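Local coordinates for protein pyroglutatmate porin OpdO (Pseudomonas aeruginosa, PDB 3SZV) that forms a beta-barrel channel of the OprD porin family in the outer membrane and probably lets small carboxylates such as pyroglutamate through, at residues G212-K215 against D216-R219; Y199-T202 against P203-A207. All coordinates share one frame; numbering follows the deposited sequence.

Contact 1: residues G212-K215 against D216-R219; sequences GRLK and DIYR. With C8E ((hydroxyethyloxy)tri(ethyloxy)octane), chain I.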
loop_
_atom_site.group_PDB
_atom_site.type_symbol
_atom_site.label_atom_id
_atom_site.label_comp_id
_atom_site.label_asym_id
_atom_site.label_seq_id
_atom_site.Cartn_x
_atom_site.Cartn_y
_atom_site.Cartn_z
ATOM N N GLY A 212 -13.154 9.485 6.093
ATOM C CA GLY A 212 -12.720 8.569 7.132
ATOM C C GLY A 212 -12.383 9.258 8.436
ATOM O O GLY A 212 -12.293 10.483 8.511
ATOM N N ARG A 213 -12.195 8.447 9.467
ATOM C CA ARG A 213 -11.916 8.943 10.800
ATOM C C ARG A 213 -11.055 7.936 11.531
ATOM O O ARG A 213 -11.405 6.750 11.617
ATOM C CB ARG A 213 -13.228 9.142 11.566
ATOM C CG ARG A 213 -13.050 9.518 13.031
ATOM C CD ARG A 213 -14.377 9.550 13.781
ATOM N NE ARG A 213 -14.918 8.207 13.978
ATOM C CZ ARG A 213 -16.032 7.934 14.648
ATOM N NH1 ARG A 213 -16.736 8.917 15.204
ATOM N NH2 ARG A 213 -16.441 6.676 14.764
ATOM N N LEU A 214 -9.923 8.400 12.046
ATOM C CA LEU A 214 -9.169 7.635 13.027
ATOM C C LEU A 214 -9.635 8.183 14.377
ATOM O O LEU A 214 -9.220 9.278 14.801
ATOM C CB LEU A 214 -7.673 7.815 12.814
ATOM C CG LEU A 214 -6.747 6.952 13.674
ATOM C CD1 LEU A 214 -7.035 5.461 13.455
ATOM C CD2 LEU A 214 -5.302 7.246 13.353
ATOM N N LYS A 215 -10.556 7.463 15.011
ATOM C CA LYS A 215 -11.300 7.964 16.165
ATOM C C LYS A 215 -10.374 8.482 17.258
ATOM O O LYS A 215 -9.397 7.829 17.627
ATOM C CB LYS A 215 -12.228 6.872 16.707
ATOM C CG LYS A 215 -13.218 7.388 17.752
ATOM C CD LYS A 215 -14.141 6.276 18.257
ATOM C CE LYS A 215 -15.083 6.796 19.334
ATOM N NZ LYS A 215 -15.874 5.699 19.968
ATOM N N ASP A 216 -10.693 9.684 17.741
ATOM C CA ASP A 216 -9.940 10.366 18.797
ATOM C C ASP A 216 -8.599 10.929 18.337
ATOM O O ASP A 216 -7.820 11.407 19.164
ATOM C CB ASP A 216 -9.756 9.463 20.020
ATOM C CG ASP A 216 -11.076 8.992 20.592
ATOM O OD1 ASP A 216 -11.934 9.848 20.902
ATOM O OD2 ASP A 216 -11.263 7.762 20.706
ATOM N N ILE A 217 -8.331 10.879 17.035
ATOM C CA ILE A 217 -7.137 11.522 16.489
ATOM C C ILE A 217 -7.487 12.478 15.350
ATOM O O ILE A 217 -7.377 13.688 15.511
ATOM C CB ILE A 217 -6.055 10.521 16.040
ATOM C CG1 ILE A 217 -5.708 9.577 17.197
ATOM C CG2 ILE A 217 -4.811 11.289 15.587
ATOM C CD1 ILE A 217 -4.652 8.525 16.830
ATOM N N TYR A 218 -7.952 11.954 14.219
ATOM C CA TYR A 218 -8.227 12.827 13.088
ATOM C C TYR A 218 -9.401 12.383 12.215
ATOM O O TYR A 218 -9.811 11.213 12.235
ATOM C CB TYR A 218 -6.966 13.020 12.226
ATOM C CG TYR A 218 -6.548 11.811 11.395
ATOM C CD1 TYR A 218 -7.231 11.467 10.230
ATOM C CD2 TYR A 218 -5.467 11.012 11.772
ATOM C CE1 TYR A 218 -6.847 10.363 9.455
ATOM C CE2 TYR A 218 -5.081 9.899 11.010
ATOM C CZ TYR A 218 -5.776 9.583 9.861
ATOM O OH TYR A 218 -5.379 8.488 9.121
ATOM N N ARG A 219 -9.938 13.336 11.461
ATOM C CA ARG A 219 -10.894 13.074 10.392
ATOM C C ARG A 219 -10.199 13.474 9.100
ATOM O O ARG A 219 -9.477 14.472 9.063
ATOM C CB ARG A 219 -12.159 13.918 10.559
ATOM C CG ARG A 219 -12.894 13.715 11.874
ATOM C CD ARG A 219 -13.994 14.779 12.054
ATOM N NE ARG A 219 -14.621 14.661 13.361
ATOM C CZ ARG A 219 -15.656 15.393 13.760
ATOM N NH1 ARG A 219 -16.184 16.294 12.944
ATOM N NH2 ARG A 219 -16.168 15.219 14.972
HETATM C C4 C8E I . -12.912 14.969 7.098
HETATM C C5 C8E I . -14.171 14.253 7.575
HETATM C C6 C8E I . -13.901 12.756 7.686
HETATM C C7 C8E I . -14.615 12.131 8.872
HETATM C C8 C8E I . -16.110 11.952 8.648
HETATM O O9 C8E I . -16.535 10.759 9.280
HETATM C C10 C8E I . -15.982 9.595 8.701
HETATM C C11 C8E I . -17.173 8.724 8.327
HETATM O O12 C8E I . -16.831 7.544 7.644
HETATM C C13 C8E I . -17.883 6.612 7.771
HETATM C C14 C8E I . -17.370 5.178 7.789
HETATM O O15 C8E I . -18.468 4.308 7.620
HETATM C C16 C8E I . -18.307 3.064 8.261
HETATM C C17 C8E I . -18.036 1.992 7.202
HETATM O O18 C8E I . -18.037 0.698 7.763
HETATM C C19 C8E I . -18.834 -0.217 7.038
HETATM C C20 C8E I . -18.009 -1.451 6.685
HETATM O O21 C8E I . -18.497 -2.570 7.394
#

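Contact 2: residues Y199-T202 against P203-A207; sequences YRLT and PALTA. With C8E ((hydroxyethyloxy)tri(ethyloxy)octane), chain B.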
loop_
_atom_site.group_PDB
_atom_site.type_symbol
_atom_site.label_atom_id
_atom_site.label_comp_id
_atom_site.label_asym_id
_atom_site.label_seq_id
_atom_site.Cartn_x
_atom_site.Cartn_y
_atom_site.Cartn_z
ATOM N N TYR A 199 -15.946 6.305 -9.034
ATOM C CA TYR A 199 -16.977 6.338 -10.052
ATOM C C TYR A 199 -16.411 6.656 -11.427
ATOM O O TYR A 199 -15.812 7.720 -11.629
ATOM C CB TYR A 199 -18.070 7.354 -9.683
ATOM C CG TYR A 199 -19.171 7.383 -10.718
ATOM C CD1 TYR A 199 -19.735 6.202 -11.170
ATOM C CD2 TYR A 199 -19.624 8.573 -11.269
ATOM C CE1 TYR A 199 -20.726 6.195 -12.130
ATOM C CE2 TYR A 199 -20.627 8.576 -12.241
ATOM C CZ TYR A 199 -21.170 7.379 -12.663
ATOM O OH TYR A 199 -22.163 7.348 -13.625
ATOM N N ARG A 200 -16.603 5.737 -12.369
ATOM C CA ARG A 200 -16.193 5.979 -13.744
ATOM C C ARG A 200 -17.218 6.873 -14.443
ATOM O O ARG A 200 -18.259 6.403 -14.906
ATOM C CB ARG A 200 -15.988 4.648 -14.476
ATOM C CG ARG A 200 -15.002 3.741 -13.738
ATOM C CD ARG A 200 -14.723 2.470 -14.509
ATOM N NE ARG A 200 -13.997 2.757 -15.742
ATOM C CZ ARG A 200 -13.688 1.839 -16.650
ATOM N NH1 ARG A 200 -14.055 0.576 -16.466
ATOM N NH2 ARG A 200 -13.021 2.189 -17.740
ATOM N N LEU A 201 -16.928 8.172 -14.471
ATOM C CA LEU A 201 -17.805 9.154 -15.124
ATOM C C LEU A 201 -17.879 8.888 -16.616
ATOM O O LEU A 201 -18.916 9.097 -17.244
ATOM C CB LEU A 201 -17.274 10.567 -14.890
ATOM C CG LEU A 201 -16.986 10.990 -13.448
ATOM C CD1 LEU A 201 -16.531 12.438 -13.409
ATOM C CD2 LEU A 201 -18.222 10.804 -12.598
ATOM N N THR A 202 -16.746 8.474 -17.170
ATOM C CA THR A 202 -16.637 8.047 -18.553
ATOM C C THR A 202 -15.651 6.889 -18.534
ATOM O O THR A 202 -15.046 6.610 -17.500
ATOM C CB THR A 202 -16.088 9.158 -19.471
ATOM O OG1 THR A 202 -14.691 9.343 -19.215
ATOM C CG2 THR A 202 -16.822 10.479 -19.237
ATOM N N PRO A 203 -15.489 6.202 -19.671
ATOM C CA PRO A 203 -14.506 5.111 -19.687
ATOM C C PRO A 203 -13.078 5.567 -19.366
ATOM O O PRO A 203 -12.277 4.748 -18.915
ATOM C CB PRO A 203 -14.606 4.583 -21.122
ATOM C CG PRO A 203 -16.033 4.866 -21.498
ATOM C CD PRO A 203 -16.332 6.207 -20.881
ATOM N N ALA A 204 -12.773 6.850 -19.560
ATOM C CA ALA A 204 -11.413 7.349 -19.314
ATOM C C ALA A 204 -11.240 8.109 -17.996
ATOM O O ALA A 204 -10.114 8.302 -17.522
ATOM C CB ALA A 204 -10.949 8.226 -20.470
ATOM N N LEU A 205 -12.347 8.549 -17.409
ATOM C CA LEU A 205 -12.282 9.470 -16.278
ATOM C C LEU A 205 -12.985 8.909 -15.051
ATOM O O LEU A 205 -14.167 8.565 -15.108
ATOM C CB LEU A 205 -12.922 10.808 -16.667
ATOM C CG LEU A 205 -12.880 11.919 -15.624
ATOM C CD1 LEU A 205 -11.442 12.355 -15.371
ATOM C CD2 LEU A 205 -13.735 13.096 -16.094
ATOM N N THR A 206 -12.244 8.806 -13.951
ATOM C CA THR A 206 -12.758 8.245 -12.703
ATOM C C THR A 206 -12.614 9.233 -11.550
ATOM O O THR A 206 -11.521 9.735 -11.289
ATOM C CB THR A 206 -12.013 6.944 -12.349
ATOM O OG1 THR A 206 -12.170 6.029 -13.431
ATOM C CG2 THR A 206 -12.591 6.313 -11.088
ATOM N N ALA A 207 -13.723 9.500 -10.876
ATOM C CA ALA A 207 -13.762 10.438 -9.762
ATOM C C ALA A 207 -13.900 9.649 -8.475
ATOM O O ALA A 207 -14.682 8.698 -8.414
ATOM C CB ALA A 207 -14.944 11.377 -9.920
HETATM C C3 C8E B . -18.576 8.736 5.184
HETATM C C4 C8E B . -19.495 8.674 3.969
HETATM C C5 C8E B . -18.781 9.146 2.709
HETATM C C6 C8E B . -19.587 8.794 1.466
HETATM C C7 C8E B . -18.672 8.328 0.345
HETATM C C8 C8E B . -18.746 9.249 -0.865
HETATM O O9 C8E B . -19.302 8.538 -1.947
HETATM C C10 C8E B . -19.420 9.337 -3.103
HETATM C C11 C8E B . -18.526 8.707 -4.167
HETATM O O12 C8E B . -18.945 9.052 -5.469
HETATM C C13 C8E B . -17.861 9.053 -6.373
HETATM C C14 C8E B . -17.815 10.362 -7.146
HETATM O O15 C8E B . -16.966 11.239 -6.449
HETATM C C16 C8E B . -17.340 12.592 -6.549
HETATM C C17 C8E B . -16.076 13.410 -6.317
HETATM O O18 C8E B . -15.498 13.810 -7.538
HETATM C C19 C8E B . -14.541 14.823 -7.320
HETATM C C20 C8E B . -13.450 14.776 -8.381
HETATM O O21 C8E B . -12.851 16.052 -8.450
HETATM O O HOH W 1 -12.947 5.481 -16.007
#

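Contact 1: residues G212-K215 against D216-R219
Leu214 and Tyr218 form the last hydrogen-bonded pair before the turn of an antiparallel beta hairpin, which closes through a classic beta bulge: two residues, Ile217 and Tyr218, stand opposite the single Leu214. Two backbone donors grip one acceptor, Ile217 N at 2.9 Å and Tyr218 N at 3.0 Å from Leu214 O. Leu214 N completes the pair, donating to Tyr218 O over 2.8 Å. Beyond it, Arg213 and Arg219 make a non-hydrogen-bonded pair whose side chains leave by the other face of the hairpin. Arg219 NE forms a salt bridge with Asp249, and Arg219 CB lies 3.6 Å from C6 of the C8E detergent, consistent with a lipid-side position. Lys215 lays its CG over the guanidinium face of Arg213, while the Lys215 and Asp216 side chains run side by side without their charged atoms meeting. Apolar contacts gather on the Leu214 face, where Leu214 CD2 meets Ile217 CD1 at 3.8 Å. With Tyr218 CG between its backbone N and carbonyl carbon (chi1 72°), the ring is carried across so that one face lies under Leu214 CB. This CB makes a CH-pi contact, 3.9 Å from the Tyr218 centroid, and Leu214 CD2 reaches Tyr218 CE2 at 3.5 Å.

Contact 2: residues Y199-T202 against P203-A207
Arg200 reaches round the turn to Pro203: Arg200 NH2 donates to Pro203 O at 2.9 Å, in the carbonyl plane on a lone pair, with that oxygen at the edge of the guanidinium and in its plane. The Arg200 side chain bends at chi3 (67°), bringing this edge back over the turn. A water beside it accepts from Arg200 NE at 2.9 Å and donates to Thr202 O at 2.8 Å. It also hydrogen-bonds Thr206 OG1 at 2.7 Å and, weakly, Pro203 O, so one water ties the arginine to the partner strand and to the turn. In the backbone, Tyr199 and Ala207 are a hydrogen-bonded antiparallel pair, Tyr199 N to Ala207 O and Ala207 N to Tyr199 O. A chi1 of 72° turns Thr202 OG1 in over the bend, where it accepts from Ala204 N at 3.2 Å, as in an ST turn, and weakly from Leu205 N. Apolar contacts lie outside this network: Leu201 CD1 touches Leu205 CD2 at 3.9 Å and Ala207 CB at 4.0 Å. On that same face, Ala207 CB lies 3.4 Å from O18 of a C8E detergent, consistent with a surface turned to the lipid. Leu201 N and Thr202 N both give weak bonds to Leu205 O, a classic beta bulge closing a short hairpin between neighbouring strands of the OprD-type porin barrel.

Strand 205-214 is common to both contacts, which close its opposite ends: contact 2 is the turn leading in from strand 186-200, contact 1 the turn leading out to strand 218-230. Their centres lie 29 Å apart and their nearest atoms about 15 Å, so they do not touch. In contact 2 the doubled residues of the bulge come before the bend, in contact 1 after it. The side chains of Ala207, Arg213 and Arg219 leave by one wall face, each near detergent, which suggests the membrane side; Arg200, Thr206, Leu214 and Tyr218 occupy the other, probably turned toward the barrel interior. Separate C8E molecules lie against the two contacts.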